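Local coordinates for iron-regulated transcriptional activator AFT2 (Saccharomyces cerevisiae, PDB 4LMG), which activates transcription of the iron regulon when iron is low, by binding the 5'-CACCC-3' iron-responsive element in target promoters through its WRKY-GCM1-fold domain, at a contact of chain A with DNA. Coordinates in Å, arbitrary orientation; residue numbers count along the deposited sequence, not the author numbering.

Site 1: a contact of chain A with DNA. Residues 37-38, 49, 51-52. With nucleotides of chain B.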
ATOM      1  N   VAL A  37      -0.816  12.983  -6.211  1.00 17.36           N
ATOM      2  CA  VAL A  37      -0.933  11.557  -5.928  1.00 22.90           C
ATOM      3  C   VAL A  37      -1.968  11.334  -4.829  1.00 19.80           C
ATOM      4  O   VAL A  37      -2.333  12.268  -4.114  1.00 26.28           O
ATOM      5  CB  VAL A  37       0.415  10.935  -5.506  1.00 17.19           C
ATOM      6  CG1 VAL A  37       1.398  10.959  -6.665  1.00 18.60           C
ATOM      7  CG2 VAL A  37       0.987  11.662  -4.297  1.00 16.05           C
ATOM      8  N   ILE A  38      -2.447  10.100  -4.707  1.00 26.01           N
ATOM      9  CA  ILE A  38      -3.392   9.755  -3.654  1.00 30.17           C
ATOM     10  C   ILE A  38      -2.661   9.381  -2.371  1.00 32.29           C
ATOM     11  O   ILE A  38      -1.864   8.438  -2.345  1.00 28.22           O
ATOM     12  CB  ILE A  38      -4.302   8.581  -4.059  1.00 28.72           C
ATOM     13  CG1 ILE A  38      -5.032   8.891  -5.367  1.00 30.45           C
ATOM     14  CG2 ILE A  38      -5.300   8.277  -2.945  1.00 15.91           C
ATOM     15  CD1 ILE A  38      -5.756   7.699  -5.955  1.00 26.66           C
ATOM     16  N   LYS A  49      -2.122  14.640  -2.539  1.00 28.10           N
ATOM     17  CA  LYS A  49      -0.985  15.496  -2.224  1.00 31.46           C
ATOM     18  C   LYS A  49       0.010  15.495  -3.379  1.00 21.49           C
ATOM     19  O   LYS A  49      -0.176  14.786  -4.368  1.00 17.16           O
ATOM     20  CB  LYS A  49      -0.304  15.042  -0.934  1.00 29.51           C
ATOM     21  CG  LYS A  49       0.279  13.640  -0.996  1.00 26.77           C
ATOM     22  CD  LYS A  49       0.906  13.267   0.331  1.00 30.51           C
ATOM     23  CE  LYS A  49       1.433  11.843   0.319  1.00 36.30           C
ATOM     24  NZ  LYS A  49       1.859  11.423   1.682  1.00 45.00           N
ATOM     25  N   ARG A  51       3.185  14.500  -5.426  1.00 23.35           N
ATOM     26  CA  ARG A  51       4.086  13.363  -5.513  1.00 28.25           C
ATOM     27  C   ARG A  51       5.371  13.692  -4.770  1.00 31.00           C
ATOM     28  O   ARG A  51       5.874  14.815  -4.847  1.00 30.53           O
ATOM     29  CB  ARG A  51       4.408  13.016  -6.964  1.00 30.19           C
ATOM     30  CG  ARG A  51       5.305  11.796  -7.101  1.00 34.66           C
ATOM     31  CD  ARG A  51       5.663  11.532  -8.546  1.00 30.29           C
ATOM     32  NE  ARG A  51       4.479  11.559  -9.394  1.00 28.51           N
ATOM     33  CZ  ARG A  51       3.609  10.561  -9.496  1.00 30.19           C
ATOM     34  NH1 ARG A  51       3.786   9.445  -8.799  1.00 33.65           N
ATOM     35  NH2 ARG A  51       2.558  10.681 -10.295  1.00 37.24           N
ATOM     36  N   SER A  52       5.893  12.712  -4.043  1.00 26.17           N
ATOM     37  CA  SER A  52       7.121  12.894  -3.291  1.00 31.03           C
ATOM     38  C   SER A  52       8.319  12.774  -4.231  1.00 45.09           C
ATOM     39  O   SER A  52       8.524  11.735  -4.864  1.00 45.98           O
ATOM     40  CB  SER A  52       7.209  11.855  -2.171  1.00 42.73           C
ATOM     41  OG  SER A  52       8.280  12.135  -1.287  1.00 48.76           O
TER
ATOM     42  P    DG B   9       4.079   9.124  -3.121  1.00 25.74           P
ATOM     43  OP1  DG B   9       4.863  10.082  -3.927  1.00 23.59           O
ATOM     44  OP2  DG B   9       3.480   9.577  -1.843  1.00 19.67           O
ATOM     45  O5'  DG B   9       2.924   8.510  -4.036  1.00 28.45           O
ATOM     46  C5'  DG B   9       3.318   7.812  -5.212  1.00 25.86           C
ATOM     47  C4'  DG B   9       2.356   6.685  -5.533  1.00 22.51           C
ATOM     48  O4'  DG B   9       2.624   5.536  -4.682  1.00 29.38           O
ATOM     49  C3'  DG B   9       0.883   7.003  -5.323  1.00 25.94           C
ATOM     50  O3'  DG B   9       0.147   6.245  -6.271  1.00 27.01           O
ATOM     51  C2'  DG B   9       0.645   6.532  -3.889  1.00 21.60           C
ATOM     52  C1'  DG B   9       1.523   5.282  -3.829  1.00 25.19           C
ATOM     53  N9   DG B   9       2.083   4.952  -2.517  1.00 24.05           N
ATOM     54  C8   DG B   9       2.703   5.803  -1.635  1.00 30.05           C
ATOM     55  N7   DG B   9       3.117   5.216  -0.545  1.00 21.75           N
ATOM     56  C5   DG B   9       2.762   3.885  -0.720  1.00 27.83           C
ATOM     57  C6   DG B   9       2.956   2.768   0.130  1.00 27.67           C
ATOM     58  O6   DG B   9       3.500   2.732   1.243  1.00 22.27           O
ATOM     59  N1   DG B   9       2.442   1.600  -0.426  1.00 19.42           N
ATOM     60  C2   DG B   9       1.821   1.525  -1.652  1.00 27.41           C
ATOM     61  N2   DG B   9       1.387   0.312  -2.026  1.00 18.06           N
ATOM     62  N3   DG B   9       1.633   2.563  -2.458  1.00 20.51           N
ATOM     63  C4   DG B   9       2.128   3.707  -1.928  1.00 22.95           C
ATOM     64  P    DC B  10      -1.348   6.671  -6.666  1.00 29.01           P
ATOM     65  OP1  DC B  10      -1.645   6.105  -7.998  1.00 21.06           O
ATOM     66  OP2  DC B  10      -1.481   8.128  -6.448  1.00 36.60           O
ATOM     67  O5'  DC B  10      -2.249   5.924  -5.571  1.00 27.76           O
ATOM     68  C5'  DC B  10      -2.447   4.520  -5.656  1.00 27.55           C
ATOM     69  C4'  DC B  10      -3.059   3.961  -4.378  1.00 31.59           C
ATOM     70  O4'  DC B  10      -2.038   3.816  -3.354  1.00 19.52           O
ATOM     71  C3'  DC B  10      -4.178   4.802  -3.746  1.00 26.21           C
ATOM     72  O3'  DC B  10      -5.311   3.996  -3.485  1.00 30.03           O
ATOM     73  C2'  DC B  10      -3.572   5.240  -2.415  1.00 27.45           C
ATOM     74  C1'  DC B  10      -2.708   4.020  -2.129  1.00 22.15           C
ATOM     75  N1   DC B  10      -1.736   4.191  -1.013  1.00 21.96           N
ATOM     76  C2   DC B  10      -1.406   3.078  -0.234  1.00 25.78           C
ATOM     77  O2   DC B  10      -1.922   1.984  -0.497  1.00 25.97           O
ATOM     78  N3   DC B  10      -0.529   3.230   0.786  1.00 17.41           N
ATOM     79  C4   DC B  10       0.011   4.419   1.043  1.00 21.60           C
ATOM     80  N4   DC B  10       0.872   4.500   2.067  1.00 21.35           N
ATOM     81  C5   DC B  10      -0.314   5.572   0.262  1.00 16.59           C
ATOM     82  C6   DC B  10      -1.184   5.411  -0.745  1.00 18.10           C
TER
HETATM   83  O   HOH W   1       7.100   9.321  -5.366  1.00 31.54           O
HETATM   84  O   HOH W   2       4.250   9.840   0.663  1.00 33.65           O
HETATM   85  O   HOH W   3       0.755   8.708  -1.253  1.00 37.91           O
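Strand 36-38 of the WRKY-GCM1 domain, the end of strand 45-50 and the loop after it meet the sugar-phosphate backbone of chain B at DG9 and DC10. At DC10, the backbone N of Ile38 donates a nearly straight hydrogen bond of 2.8 Å to the phosphate oxygen OP2, with 175° at the hydrogen. The Ile38 side chain lies alongside the same nucleotide: CG2, anti to the backbone N, rests on the deoxyribose 3.5 Å from C2' of DC10, while CG1 and CD1 run past the phosphate ester oxygen O5'. Val37 fills the turn of the backbone between the two phosphates. Its CB packs against OP2 of DC10, and CG2, in the crowded position between N and the carbonyl carbon, comes within 3.7 Å of O5' of DG9. The other branch, CG1, points towards C5' of DG9 and also covers one face of the Arg51 guanidinium near its rim. Arg51 extends from the backbone with CG anti to N (chi1 -178°) and bends at chi3, bringing its guanidinium over this valine; CG passes near OP1 of DG9. The DG9 phosphate is held on both non-bridging oxygens. OP1 accepts a hydrogen bond of 2.8 Å from the backbone N of Ser52, and water 1 links it to the Ser52 carbonyl. OP2 is met through water: water 2, 2.6 Å from this oxygen, joins it to the side-chain amino group NZ of the extended Lys49, and water 3 connects it to the carbonyl O of Ile38. Lysine therefore reaches the phosphate through solvent, and its charge may still favour binding there. Because the direct hydrogen bonds come from main-chain N-H groups to phosphates, the contact probably responds to backbone shape rather than base identity. It grips two successive phosphates and so probably helps to seat the domain on its promoter element.

Site 2: a contact of chain A with DNA. Residues 39-40, 47, 76, 93. With nucleotides of chain C.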
ATOM      1  N   GLU A  39      -2.923  10.136  -1.312  1.00 19.68           N
ATOM      2  CA  GLU A  39      -2.377   9.817  -0.003  1.00 24.73           C
ATOM      3  C   GLU A  39      -3.197   8.698   0.612  1.00 33.49           C
ATOM      4  O   GLU A  39      -2.659   7.795   1.258  1.00 33.68           O
ATOM      5  CB  GLU A  39      -2.427  11.045   0.903  1.00 28.08           C
ATOM      6  CG  GLU A  39      -2.004  10.778   2.336  1.00 31.59           C
ATOM      7  CD  GLU A  39      -1.947  12.041   3.168  1.00 42.46           C
ATOM      8  OE1 GLU A  39      -2.933  12.807   3.164  1.00 52.95           O
ATOM      9  OE2 GLU A  39      -0.911  12.275   3.822  1.00 49.79           O
ATOM     10  N   ARG A  40      -4.505   8.759   0.390  1.00 26.20           N
ATOM     11  CA  ARG A  40      -5.437   7.838   1.023  1.00 34.73           C
ATOM     12  C   ARG A  40      -6.793   7.917   0.340  1.00 27.66           C
ATOM     13  O   ARG A  40      -7.198   8.978  -0.127  1.00 30.69           O
ATOM     14  CB  ARG A  40      -5.581   8.203   2.500  1.00 38.39           C
ATOM     15  CG  ARG A  40      -6.640   7.433   3.258  1.00 41.48           C
ATOM     16  CD  ARG A  40      -6.733   7.934   4.691  1.00 32.97           C
ATOM     17  NE  ARG A  40      -5.427   7.941   5.347  1.00 42.23           N
ATOM     18  CZ  ARG A  40      -4.619   8.995   5.399  1.00 48.40           C
ATOM     19  NH1 ARG A  40      -4.982  10.140   4.834  1.00 43.35           N
ATOM     20  NH2 ARG A  40      -3.447   8.906   6.013  1.00 45.82           N
ATOM     21  N   THR A  47      -7.939  11.689  -0.382  1.00 30.62           N
ATOM     22  CA  THR A  47      -6.999  12.747  -0.041  1.00 32.85           C
ATOM     23  C   THR A  47      -5.821  12.722  -1.004  1.00 31.60           C
ATOM     24  O   THR A  47      -5.207  11.682  -1.222  1.00 35.21           O
ATOM     25  CB  THR A  47      -6.480  12.603   1.398  1.00 35.22           C
ATOM     26  OG1 THR A  47      -7.576  12.710   2.313  1.00 34.83           O
ATOM     27  CG2 THR A  47      -5.465  13.690   1.706  1.00 35.49           C
ATOM     28  N   ARG A  76      -2.473  19.969   0.250  1.00 24.35           N
ATOM     29  CA  ARG A  76      -3.425  18.869   0.351  1.00 31.15           C
ATOM     30  C   ARG A  76      -4.732  19.166  -0.373  1.00 35.78           C
ATOM     31  O   ARG A  76      -5.255  20.276  -0.303  1.00 29.46           O
ATOM     32  CB  ARG A  76      -3.725  18.539   1.816  1.00 30.27           C
ATOM     33  CG  ARG A  76      -2.601  17.842   2.561  1.00 31.97           C
ATOM     34  CD  ARG A  76      -2.208  16.541   1.881  1.00 33.81           C
ATOM     35  NE  ARG A  76      -1.248  15.778   2.676  1.00 32.10           N
ATOM     36  CZ  ARG A  76       0.047  16.068   2.766  1.00 32.87           C
ATOM     37  NH1 ARG A  76       0.544  17.112   2.114  1.00 20.02           N
ATOM     38  NH2 ARG A  76       0.845  15.316   3.510  1.00 35.58           N
ATOM     39  N   MET A  93      -6.301  22.565   0.670  1.00 43.49           N
ATOM     40  CA  MET A  93      -5.744  22.988   1.949  1.00 50.27           C
ATOM     41  C   MET A  93      -4.262  23.318   1.797  1.00 59.74           C
ATOM     42  O   MET A  93      -3.611  22.853   0.863  1.00 60.49           O
ATOM     43  CB  MET A  93      -5.924  21.882   2.988  1.00 58.34           C
ATOM     44  CG  MET A  93      -7.331  21.310   3.042  1.00 60.63           C
ATOM     45  SD  MET A  93      -7.452  19.842   4.081  1.00104.60           S
ATOM     46  CE  MET A  93      -9.197  19.466   3.924  1.00145.29           C
TER
ATOM     47  O5'  DA C   1      -8.328  16.674   6.616  1.00 94.44           O
ATOM     48  C5'  DA C   1      -6.997  16.837   6.132  1.00 91.14           C
ATOM     49  C4'  DA C   1      -6.429  15.517   5.636  1.00 86.75           C
ATOM     50  O4'  DA C   1      -5.139  15.746   5.022  1.00 88.65           O
ATOM     51  C3'  DA C   1      -6.153  14.480   6.714  1.00 84.25           C
ATOM     52  O3'  DA C   1      -6.121  13.179   6.139  1.00 78.18           O
ATOM     53  C2'  DA C   1      -4.775  14.903   7.210  1.00 87.32           C
ATOM     54  C1'  DA C   1      -4.109  15.418   5.935  1.00 90.85           C
ATOM     55  N9   DA C   1      -3.298  16.614   6.146  1.00100.89           N
ATOM     56  C8   DA C   1      -3.738  17.907   6.228  1.00103.41           C
ATOM     57  N7   DA C   1      -2.781  18.782   6.421  1.00106.06           N
ATOM     58  C5   DA C   1      -1.632  18.010   6.469  1.00110.37           C
ATOM     59  C6   DA C   1      -0.275  18.342   6.651  1.00116.10           C
ATOM     60  N6   DA C   1       0.161  19.595   6.825  1.00118.04           N
ATOM     61  N1   DA C   1       0.620  17.331   6.647  1.00117.72           N
ATOM     62  C2   DA C   1       0.180  16.079   6.471  1.00114.93           C
ATOM     63  N3   DA C   1      -1.066  15.644   6.290  1.00109.80           N
ATOM     64  C4   DA C   1      -1.932  16.670   6.300  1.00107.03           C
ATOM     65  P    DA C   2      -7.379  12.192   6.301  1.00 52.09           P
ATOM     66  OP1  DA C   2      -7.592  11.514   5.001  1.00 41.96           O
ATOM     67  OP2  DA C   2      -8.491  12.964   6.899  1.00 58.11           O
ATOM     68  O5'  DA C   2      -6.863  11.095   7.356  1.00 71.71           O
ATOM     69  C5'  DA C   2      -6.004  11.472   8.434  1.00 63.12           C
ATOM     70  C4'  DA C   2      -6.008  10.486   9.597  1.00 49.27           C
ATOM     71  O4'  DA C   2      -7.240   9.720   9.627  1.00 35.55           O
ATOM     72  C3'  DA C   2      -4.875   9.464   9.622  1.00 47.10           C
ATOM     73  O3'  DA C   2      -4.465   9.267  10.967  1.00 44.19           O
ATOM     74  C2'  DA C   2      -5.512   8.201   9.053  1.00 40.84           C
ATOM     75  C1'  DA C   2      -6.983   8.347   9.438  1.00 30.45           C
ATOM     76  N9   DA C   2      -7.872   7.886   8.382  1.00 22.03           N
ATOM     77  C8   DA C   2      -8.644   8.659   7.565  1.00 24.81           C
ATOM     78  N7   DA C   2      -9.343   7.971   6.694  1.00 26.57           N
ATOM     79  C5   DA C   2      -9.001   6.657   6.958  1.00 24.42           C
ATOM     80  C6   DA C   2      -9.401   5.441   6.378  1.00 23.82           C
ATOM     81  N6   DA C   2     -10.270   5.366   5.367  1.00 27.02           N
ATOM     82  N1   DA C   2      -8.869   4.308   6.877  1.00 23.34           N
ATOM     83  C2   DA C   2      -7.997   4.394   7.889  1.00 32.80           C
ATOM     84  N3   DA C   2      -7.548   5.479   8.517  1.00 28.74           N
ATOM     85  C4   DA C   2      -8.093   6.586   7.995  1.00 23.11           C
TER
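Arg40 and Arg76 each lay an aliphatic methylene on an adenine of chain C, with the carboxylate of Glu39 between their guanidinium groups. Arg40 leaves the backbone extended, CG anti to N (chi1 173°), which carries CD over the five-membered ring of base-paired DA2, 3.4 Å from its centroid. The bend at chi3 then turns NE and the guanidinium off the base towards the sugar and phosphate of the same nucleotide: O5' of DA2 lies over one face near the rim, and NH1 makes a salt bridge of 3.0 Å to the phosphate oxygen OP1. The hydrogen bond within that pair is weak, at 126° on the hydrogen. Thr47 reaches the same oxygen with its hydroxyl, OG1 donating to OP1 of DA2 at 2.9 Å, so OP1 is held by a charged group and a neutral one. The threonine methyl CG2 lies near the sugar oxygen O4' of DA1. Arg76 lies across unpaired DA1. Its CG covers the five-membered ring, 3.8 Å from the centroid, and the bend at chi2 (-58°) takes the chain on over the six-membered ring, where the guanidinium lies above the C2-N3 side, tilted against the base rather than flat on it. Glu39, extended with CG anti to N, directs OE1 towards both arginines. It forms a long salt bridge to NE of Arg76 at 3.5 Å, where the hydrogen bond is weak, and a longer one to NH1 of Arg40 at 3.8 Å. The carboxylate may thus steady the two cations and partly offset their charge beside the DNA. Met93, poorly ordered, brings SD to within 3.7 Å of C5' of DA1. In the fold, Glu39 links strands 36-38 and 40-42, Arg40 opens the latter, Thr47 belongs to strand 45-50, and Arg76 and Met93 stand at the first and last positions of strands 76-82 and 87-93.

The C-alpha centres of site 1 and site 2 lie about 8 Å apart, and both draw on strand 45-50, which supplies Lys49 to site 1 and Thr47 to site 2. They are also consecutive in sequence, since Ile38 of site 1 is followed directly by Glu39 and Arg40 of site 2. One short stretch of the sheet therefore faces two DNA strands, chain B at site 1 and chain C at site 2. Site 1 touches phosphates and sugar, and site 2 adds base faces. Together they probably fix how the domain is set on the duplex, while reading of base edges would fall to other residues.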